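Local coordinates for protein 3-hexulose-6-phosphate synthase (Mycobacterium gastri, PDB 3AJX) that belongs to the orotidine 5'-phosphate decarboxylase / HUMPS family of TIM-barrel enzymes and carries a bound magnesium ion, at residues L3-D8 against G187-A192; E17-V22 against K49-K54. The protein carries 1 engineered substitution. All blocks are in the same frame, centred on the assembly; numbering follows the deposited sequence.

Interaction 1: L3-D8 against G187-A192; sequences LQVAID and GAIYGA. With SO4 (sulfate ion), chain G.
Tyr190 turns one edge of its ring to the backbone of strand 2-7. Ala6 O lies near the ring plane, 3.3 Å from Tyr190 CD1, and CE1 is almost as close. The carbonyl thus meets the C-H rim of the ring. CG of Tyr190 stands between its own backbone N and carbonyl carbon (chi1 67°). This rotamer folds the ring back along its own helix, and Gly187 CA packs on one face, toward the rim. Further out, Asp8 CB sits obliquely to the ring, 3.9 Å from Tyr190 OH.

The hydroxyl reaches Asp8 through two waters. One lies in the ring plane, 2.6 Å from Tyr190 OH, and is also within hydrogen-bonding distance of Asp8 OD1 and sulfate O1. The other joins Tyr190 OH to Asp8 O. The phenol is therefore tied to both the carboxylate and the backbone of Asp8.

Deeper in, Val5 and Ile189 cross at about a right angle. Val5 CG2 meets Ile189 CD1 at 3.8 Å, and Ile189 CG2 also touches Val5 CG2. Ile189 also packs on Ala199 and Leu202 of helix 195-204.

The sulfate sits at the start of helix 187-190. Gly187 N gives it a nearly straight bond (3.0 Å to O1, 178°). Gly166 N, Gly186 N and Gln140 NE2 also hold it. The side chain of Asp8 is about 5 Å from the magnesium. Sulfate held by backbone N-H groups after the last strands, beside a short helix, is consistent with the phosphate-binding site of many TIM barrels.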
ATOM      1  N   LEU A   3      -7.783  17.001  15.496  1.00  9.93           N
ATOM      2  CA  LEU A   3      -7.716  17.347  14.084  1.00  9.75           C
ATOM      3  C   LEU A   3      -6.428  16.801  13.495  1.00  9.67           C
ATOM      4  O   LEU A   3      -5.345  17.003  14.049  1.00 10.47           O
ATOM      5  CB  LEU A   3      -7.763  18.866  13.895  1.00 10.66           C
ATOM      6  CG  LEU A   3      -7.656  19.373  12.451  1.00 11.35           C
ATOM      7  CD1 LEU A   3      -8.843  18.882  11.629  1.00 11.85           C
ATOM      8  CD2 LEU A   3      -7.610  20.893  12.459  1.00 13.07           C
ATOM      9  N   GLN A   4      -6.555  16.110  12.368  1.00  8.40           N
ATOM     10  CA  GLN A   4      -5.413  15.521  11.683  1.00  8.85           C
ATOM     11  C   GLN A   4      -5.280  16.059  10.261  1.00  7.68           C
ATOM     12  O   GLN A   4      -6.259  16.098   9.512  1.00 10.24           O
ATOM     13  CB  GLN A   4      -5.571  13.990  11.645  1.00  7.84           C
ATOM     14  CG  GLN A   4      -4.642  13.255  10.673  1.00  8.57           C
ATOM     15  CD  GLN A   4      -4.734  11.743  10.813  1.00 10.98           C
ATOM     16  OE1 GLN A   4      -4.377  11.000   9.898  1.00 13.82           O
ATOM     17  NE2 GLN A   4      -5.201  11.283  11.968  1.00  9.12           N
ATOM     18  N   VAL A   5      -4.074  16.485   9.890  1.00  7.71           N
ATOM     19  CA  VAL A   5      -3.848  16.969   8.532  1.00  9.11           C
ATOM     20  C   VAL A   5      -3.233  15.848   7.697  1.00  8.58           C
ATOM     21  O   VAL A   5      -2.212  15.269   8.066  1.00  9.18           O
ATOM     22  CB  VAL A   5      -2.913  18.214   8.496  1.00  9.84           C
ATOM     23  CG1 VAL A   5      -1.586  17.914   9.177  1.00 10.11           C
ATOM     24  CG2 VAL A   5      -2.678  18.635   7.047  1.00 10.87           C
ATOM     25  N   ALA A   6      -3.882  15.523   6.585  1.00  8.07           N
ATOM     26  CA  ALA A   6      -3.382  14.477   5.701  1.00  9.02           C
ATOM     27  C   ALA A   6      -2.530  15.129   4.622  1.00 10.05           C
ATOM     28  O   ALA A   6      -3.058  15.716   3.673  1.00  9.65           O
ATOM     29  CB  ALA A   6      -4.546  13.717   5.070  1.00 10.44           C
ATOM     30  N   ILE A   7      -1.211  15.039   4.779  1.00  9.81           N
ATOM     31  CA  ILE A   7      -0.297  15.621   3.804  1.00 10.74           C
ATOM     32  C   ILE A   7      -0.093  14.633   2.657  1.00 10.36           C
ATOM     33  O   ILE A   7       0.853  13.844   2.650  1.00 12.40           O
ATOM     34  CB  ILE A   7       1.066  15.967   4.447  1.00  9.46           C
ATOM     35  CG1 ILE A   7       0.855  16.922   5.624  1.00 11.78           C
ATOM     36  CG2 ILE A   7       1.978  16.619   3.411  1.00 12.66           C
ATOM     37  CD1 ILE A   7       2.135  17.377   6.303  1.00 10.92           C
ATOM     38  N   ASP A   8      -1.004  14.677   1.693  1.00 12.42           N
ATOM     39  CA  ASP A   8      -0.952  13.790   0.544  1.00 13.51           C
ATOM     40  C   ASP A   8      -0.234  14.464  -0.617  1.00 15.62           C
ATOM     41  O   ASP A   8      -0.761  14.548  -1.727  1.00 17.40           O
ATOM     42  CB  ASP A   8      -2.376  13.387   0.149  1.00 16.30           C
ATOM     43  CG  ASP A   8      -3.009  12.442   1.152  1.00 18.68           C
ATOM     44  OD1 ASP A   8      -4.249  12.453   1.299  1.00 18.53           O
ATOM     45  OD2 ASP A   8      -2.261  11.672   1.793  1.00 21.28           O
ATOM     46  N   GLY A 187      -7.412  17.613   1.407  1.00 11.41           N
ATOM     47  CA  GLY A 187      -7.570  18.640   0.392  1.00 11.73           C
ATOM     48  C   GLY A 187      -8.050  19.982   0.912  1.00  9.71           C
ATOM     49  O   GLY A 187      -7.689  21.026   0.369  1.00 10.97           O
ATOM     50  N   ALA A 188      -8.870  19.965   1.958  1.00 10.25           N
ATOM     51  CA  ALA A 188      -9.379  21.204   2.530  1.00 10.89           C
ATOM     52  C   ALA A 188      -8.218  22.062   3.030  1.00 10.96           C
ATOM     53  O   ALA A 188      -8.314  23.292   3.076  1.00 12.34           O
ATOM     54  CB  ALA A 188     -10.340  20.899   3.678  1.00 11.03           C
ATOM     55  N   ILE A 189      -7.117  21.412   3.395  1.00 11.62           N
ATOM     56  CA  ILE A 189      -5.954  22.134   3.888  1.00 10.14           C
ATOM     57  C   ILE A 189      -4.878  22.355   2.817  1.00 13.38           C
ATOM     58  O   ILE A 189      -4.580  23.503   2.478  1.00 13.12           O
ATOM     59  CB  ILE A 189      -5.326  21.421   5.114  1.00 11.25           C
ATOM     60  CG1 ILE A 189      -6.314  21.444   6.287  1.00 10.92           C
ATOM     61  CG2 ILE A 189      -4.025  22.112   5.515  1.00 10.39           C
ATOM     62  CD1 ILE A 189      -5.813  20.739   7.538  1.00 13.35           C
ATOM     63  N   TYR A 190      -4.308  21.281   2.271  1.00 12.54           N
ATOM     64  CA  TYR A 190      -3.252  21.453   1.272  1.00 12.85           C
ATOM     65  C   TYR A 190      -3.712  22.005  -0.077  1.00 13.81           C
ATOM     66  O   TYR A 190      -2.897  22.500  -0.860  1.00 15.37           O
ATOM     67  CB  TYR A 190      -2.450  20.146   1.066  1.00 11.42           C
ATOM     68  CG  TYR A 190      -3.191  18.977   0.446  1.00 12.23           C
ATOM     69  CD1 TYR A 190      -3.585  17.885   1.222  1.00 11.36           C
ATOM     70  CD2 TYR A 190      -3.464  18.939  -0.921  1.00 12.14           C
ATOM     71  CE1 TYR A 190      -4.230  16.784   0.651  1.00 12.96           C
ATOM     72  CE2 TYR A 190      -4.108  17.843  -1.501  1.00 13.80           C
ATOM     73  CZ  TYR A 190      -4.488  16.772  -0.710  1.00 13.35           C
ATOM     74  OH  TYR A 190      -5.132  15.695  -1.278  1.00 14.82           O
ATOM     75  N   GLY A 191      -5.013  21.938  -0.346  1.00 13.21           N
ATOM     76  CA  GLY A 191      -5.528  22.443  -1.609  1.00 13.83           C
ATOM     77  C   GLY A 191      -5.986  23.891  -1.543  1.00 14.35           C
ATOM     78  O   GLY A 191      -6.440  24.452  -2.544  1.00 14.89           O
ATOM     79  N   ALA A 192      -5.853  24.506  -0.372  1.00 13.66           N
ATOM     80  CA  ALA A 192      -6.277  25.891  -0.182  1.00 14.20           C
ATOM     81  C   ALA A 192      -5.185  26.913  -0.493  1.00 15.02           C
ATOM     82  O   ALA A 192      -3.994  26.621  -0.391  1.00 16.25           O
ATOM     83  CB  ALA A 192      -6.772  26.082   1.244  1.00 13.36           C
TER
HETATM   84  S   SO4 G6001      -9.160  14.253   2.312  1.00 24.59           S
HETATM   85  O1  SO4 G6001      -8.809  14.958   1.060  1.00 21.45           O
HETATM   86  O2  SO4 G6001     -10.022  13.090   2.021  1.00 22.12           O
HETATM   87  O3  SO4 G6001      -9.880  15.179   3.207  1.00 21.29           O
HETATM   88  O4  SO4 G6001      -7.922  13.797   2.972  1.00 23.04           O
HETATM   89  O   HOH W   1      -6.081  13.935   0.448  1.00 19.72           O
HETATM   90  O   HOH W   2      -3.383  14.489  -2.974  1.00 22.83           O

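Interaction 2: E17-V22 against K49-K54; sequences ELAGKV and KAHPDK
Ala19 and Gly20, in the last turn of helix 12-22, face the end of helix 42-50 across 8.3 Å between the CA atoms of Ala19 and His51. Helix 42-50 stops at Ala50. His51 is the first residue to leave helical backbone angles (phi -141°, psi 63°), and it opens a type I beta turn that runs to Lys54. The turn is closed by the bond from Lys54 N to His51 O.

The contact rests on one side chain, His51. Its CG lies anti to its own carbonyl carbon (chi1 -54°), which carries the imidazole toward helix 12-22. The NE2 end of the ring leads. NE2 lies 3.6 Å from Ala19 CB, which approaches the ring obliquely. CE1 reaches the backbone and comes 3.7 Å from Ala19 O. Gly20 N is a looser neighbour of NE2. The methyl and the peptide of Ala19 thus meet the NE2-CE1 side of the imidazole in van der Waals contact.

Away from this contact, Lys21 NZ and Glu17 OE1, one turn apart on helix 12-22, form a salt bridge whose hydrogen bond is weak, at 3.4 Å.

His51 also packs on Ile29 of strand 28-31 and on Ala23. Lys54 ties the turn to the loop after helix 12-22, since its NZ bonds to Ala23 O and Val26 O. The contact joins helix 12-22 to the turn that follows helix 42-50, beside strand 28-31 and just before strand 55-62.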
ATOM      1  N   GLU A  17       7.101  22.304   4.458  1.00 15.26           N
ATOM      2  CA  GLU A  17       6.575  23.657   4.360  1.00 17.03           C
ATOM      3  C   GLU A  17       5.129  23.700   4.835  1.00 17.07           C
ATOM      4  O   GLU A  17       4.740  24.605   5.572  1.00 16.30           O
ATOM      5  CB  GLU A  17       6.670  24.169   2.919  1.00 19.43           C
ATOM      6  CG  GLU A  17       6.016  25.531   2.714  1.00 26.05           C
ATOM      7  CD  GLU A  17       6.321  26.133   1.356  1.00 30.50           C
ATOM      8  OE1 GLU A  17       5.703  27.165   1.010  1.00 33.08           O
ATOM      9  OE2 GLU A  17       7.183  25.581   0.638  1.00 32.53           O
ATOM     10  N   LEU A  18       4.333  22.715   4.423  1.00 14.48           N
ATOM     11  CA  LEU A  18       2.933  22.665   4.827  1.00 14.64           C
ATOM     12  C   LEU A  18       2.809  22.433   6.325  1.00 14.53           C
ATOM     13  O   LEU A  18       2.043  23.115   7.004  1.00 14.16           O
ATOM     14  CB  LEU A  18       2.191  21.552   4.080  1.00 13.44           C
ATOM     15  CG  LEU A  18       0.705  21.432   4.430  1.00 13.38           C
ATOM     16  CD1 LEU A  18      -0.003  22.741   4.110  1.00 13.21           C
ATOM     17  CD2 LEU A  18       0.074  20.287   3.658  1.00 12.80           C
ATOM     18  N   ALA A  19       3.565  21.467   6.838  1.00 14.13           N
ATOM     19  CA  ALA A  19       3.524  21.157   8.263  1.00 14.36           C
ATOM     20  C   ALA A  19       3.880  22.391   9.089  1.00 15.02           C
ATOM     21  O   ALA A  19       3.317  22.613  10.159  1.00 13.92           O
ATOM     22  CB  ALA A  19       4.484  20.014   8.582  1.00 15.32           C
ATOM     23  N   GLY A  20       4.816  23.192   8.588  1.00 15.54           N
ATOM     24  CA  GLY A  20       5.215  24.386   9.309  1.00 17.32           C
ATOM     25  C   GLY A  20       4.096  25.407   9.432  1.00 18.10           C
ATOM     26  O   GLY A  20       3.999  26.114  10.437  1.00 18.88           O
ATOM     27  N   LYS A  21       3.247  25.479   8.411  1.00 17.59           N
ATOM     28  CA  LYS A  21       2.140  26.431   8.392  1.00 17.64           C
ATOM     29  C   LYS A  21       0.901  26.005   9.179  1.00 16.72           C
ATOM     30  O   LYS A  21       0.152  26.854   9.662  1.00 16.59           O
ATOM     31  CB  LYS A  21       1.712  26.707   6.949  1.00 20.60           C
ATOM     32  CG  LYS A  21       2.807  27.241   6.050  1.00 24.47           C
ATOM     33  CD  LYS A  21       2.267  27.494   4.655  1.00 27.31           C
ATOM     34  CE  LYS A  21       3.351  28.021   3.729  1.00 30.44           C
ATOM     35  NZ  LYS A  21       2.821  28.291   2.364  1.00 32.27           N
ATOM     36  N   VAL A  22       0.682  24.700   9.311  1.00 15.59           N
ATOM     37  CA  VAL A  22      -0.509  24.212  10.005  1.00 13.78           C
ATOM     38  C   VAL A  22      -0.301  23.467  11.323  1.00 14.16           C
ATOM     39  O   VAL A  22      -1.267  23.202  12.034  1.00 13.80           O
ATOM     40  CB  VAL A  22      -1.341  23.290   9.072  1.00 12.78           C
ATOM     41  CG1 VAL A  22      -1.612  23.997   7.758  1.00 13.01           C
ATOM     42  CG2 VAL A  22      -0.605  21.973   8.831  1.00 13.59           C
ATOM     43  N   LYS A  49      11.225  15.273  13.285  1.00 15.91           N
ATOM     44  CA  LYS A  49      12.323  16.086  13.798  1.00 17.28           C
ATOM     45  C   LYS A  49      11.917  17.555  13.891  1.00 16.85           C
ATOM     46  O   LYS A  49      12.271  18.248  14.846  1.00 17.95           O
ATOM     47  CB  LYS A  49      13.555  15.950  12.898  1.00 18.98           C
ATOM     48  CG  LYS A  49      14.774  16.708  13.408  1.00 22.28           C
ATOM     49  CD  LYS A  49      15.931  16.640  12.425  1.00 23.41           C
ATOM     50  CE  LYS A  49      17.105  17.478  12.913  1.00 25.73           C
ATOM     51  NZ  LYS A  49      18.194  17.547  11.902  1.00 28.40           N
ATOM     52  N   ALA A  50      11.168  18.025  12.896  1.00 15.36           N
ATOM     53  CA  ALA A  50      10.714  19.412  12.862  1.00 15.21           C
ATOM     54  C   ALA A  50       9.535  19.669  13.802  1.00 16.44           C
ATOM     55  O   ALA A  50       9.272  20.813  14.177  1.00 16.73           O
ATOM     56  CB  ALA A  50      10.334  19.797  11.435  1.00 16.18           C
ATOM     57  N   HIS A  51       8.829  18.606  14.182  1.00 15.56           N
ATOM     58  CA  HIS A  51       7.673  18.712  15.070  1.00 15.02           C
ATOM     59  C   HIS A  51       7.677  17.528  16.043  1.00 16.45           C
ATOM     60  O   HIS A  51       6.752  16.707  16.058  1.00 14.90           O
ATOM     61  CB  HIS A  51       6.393  18.710  14.231  1.00 15.27           C
ATOM     62  CG  HIS A  51       6.378  19.759  13.164  1.00 15.56           C
ATOM     63  ND1 HIS A  51       6.066  21.077  13.418  1.00 16.56           N
ATOM     64  CD2 HIS A  51       6.704  19.698  11.850  1.00 16.17           C
ATOM     65  CE1 HIS A  51       6.201  21.783  12.309  1.00 15.00           C
ATOM     66  NE2 HIS A  51       6.589  20.970  11.344  1.00 15.41           N
ATOM     67  N   PRO A  52       8.714  17.442  16.892  1.00 16.01           N
ATOM     68  CA  PRO A  52       8.886  16.374  17.879  1.00 17.09           C
ATOM     69  C   PRO A  52       7.758  16.144  18.878  1.00 15.49           C
ATOM     70  O   PRO A  52       7.582  15.027  19.356  1.00 16.31           O
ATOM     71  CB  PRO A  52      10.200  16.751  18.563  1.00 16.52           C
ATOM     72  CG  PRO A  52      10.186  18.242  18.496  1.00 16.62           C
ATOM     73  CD  PRO A  52       9.733  18.490  17.081  1.00 17.94           C
ATOM     74  N   ASP A  53       6.993  17.180  19.195  1.00 16.08           N
ATOM     75  CA  ASP A  53       5.913  17.013  20.156  1.00 17.59           C
ATOM     76  C   ASP A  53       4.534  16.876  19.521  1.00 16.74           C
ATOM     77  O   ASP A  53       3.511  17.015  20.192  1.00 17.57           O
ATOM     78  CB  ASP A  53       5.937  18.156  21.172  1.00 20.44           C
ATOM     79  CG  ASP A  53       7.234  18.192  21.966  1.00 23.65           C
ATOM     80  OD1 ASP A  53       7.704  17.109  22.376  1.00 25.05           O
ATOM     81  OD2 ASP A  53       7.779  19.296  22.183  1.00 25.34           O
ATOM     82  N   LYS A  54       4.517  16.598  18.222  1.00 14.77           N
ATOM     83  CA  LYS A  54       3.271  16.394  17.497  1.00 13.48           C
ATOM     84  C   LYS A  54       3.188  14.906  17.196  1.00 13.27           C
ATOM     85  O   LYS A  54       4.214  14.239  17.077  1.00 14.03           O
ATOM     86  CB  LYS A  54       3.269  17.173  16.179  1.00 14.32           C
ATOM     87  CG  LYS A  54       3.123  18.676  16.334  1.00 13.46           C
ATOM     88  CD  LYS A  54       1.734  19.049  16.814  1.00 15.02           C
ATOM     89  CE  LYS A  54       1.617  20.543  17.031  1.00 14.95           C
ATOM     90  NZ  LYS A  54       0.276  20.930  17.542  1.00 14.85           N
TER

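In the fold
Interactions 1 and 2 lie in the same parallel eight-stranded barrel, about 13 Å apart, centre to centre. Along the chain, interaction 2 is nested inside the loop closed by interaction 1. Interaction 1 joins the first strand, 2-7, to the short helix that follows the last strand, so it lies where the barrel closes. Interaction 2 lies further out, between helix 12-22 and the turn just after helix 42-50. Helix 12-22 links the two. Its Leu18 packs on Tyr190 and Ile7, and its Val22 on Ile189 and Val5. The same helix meets His51 through Ala19. The magnesium ion, bound by Glu30 and Asp59, lies near interaction 1.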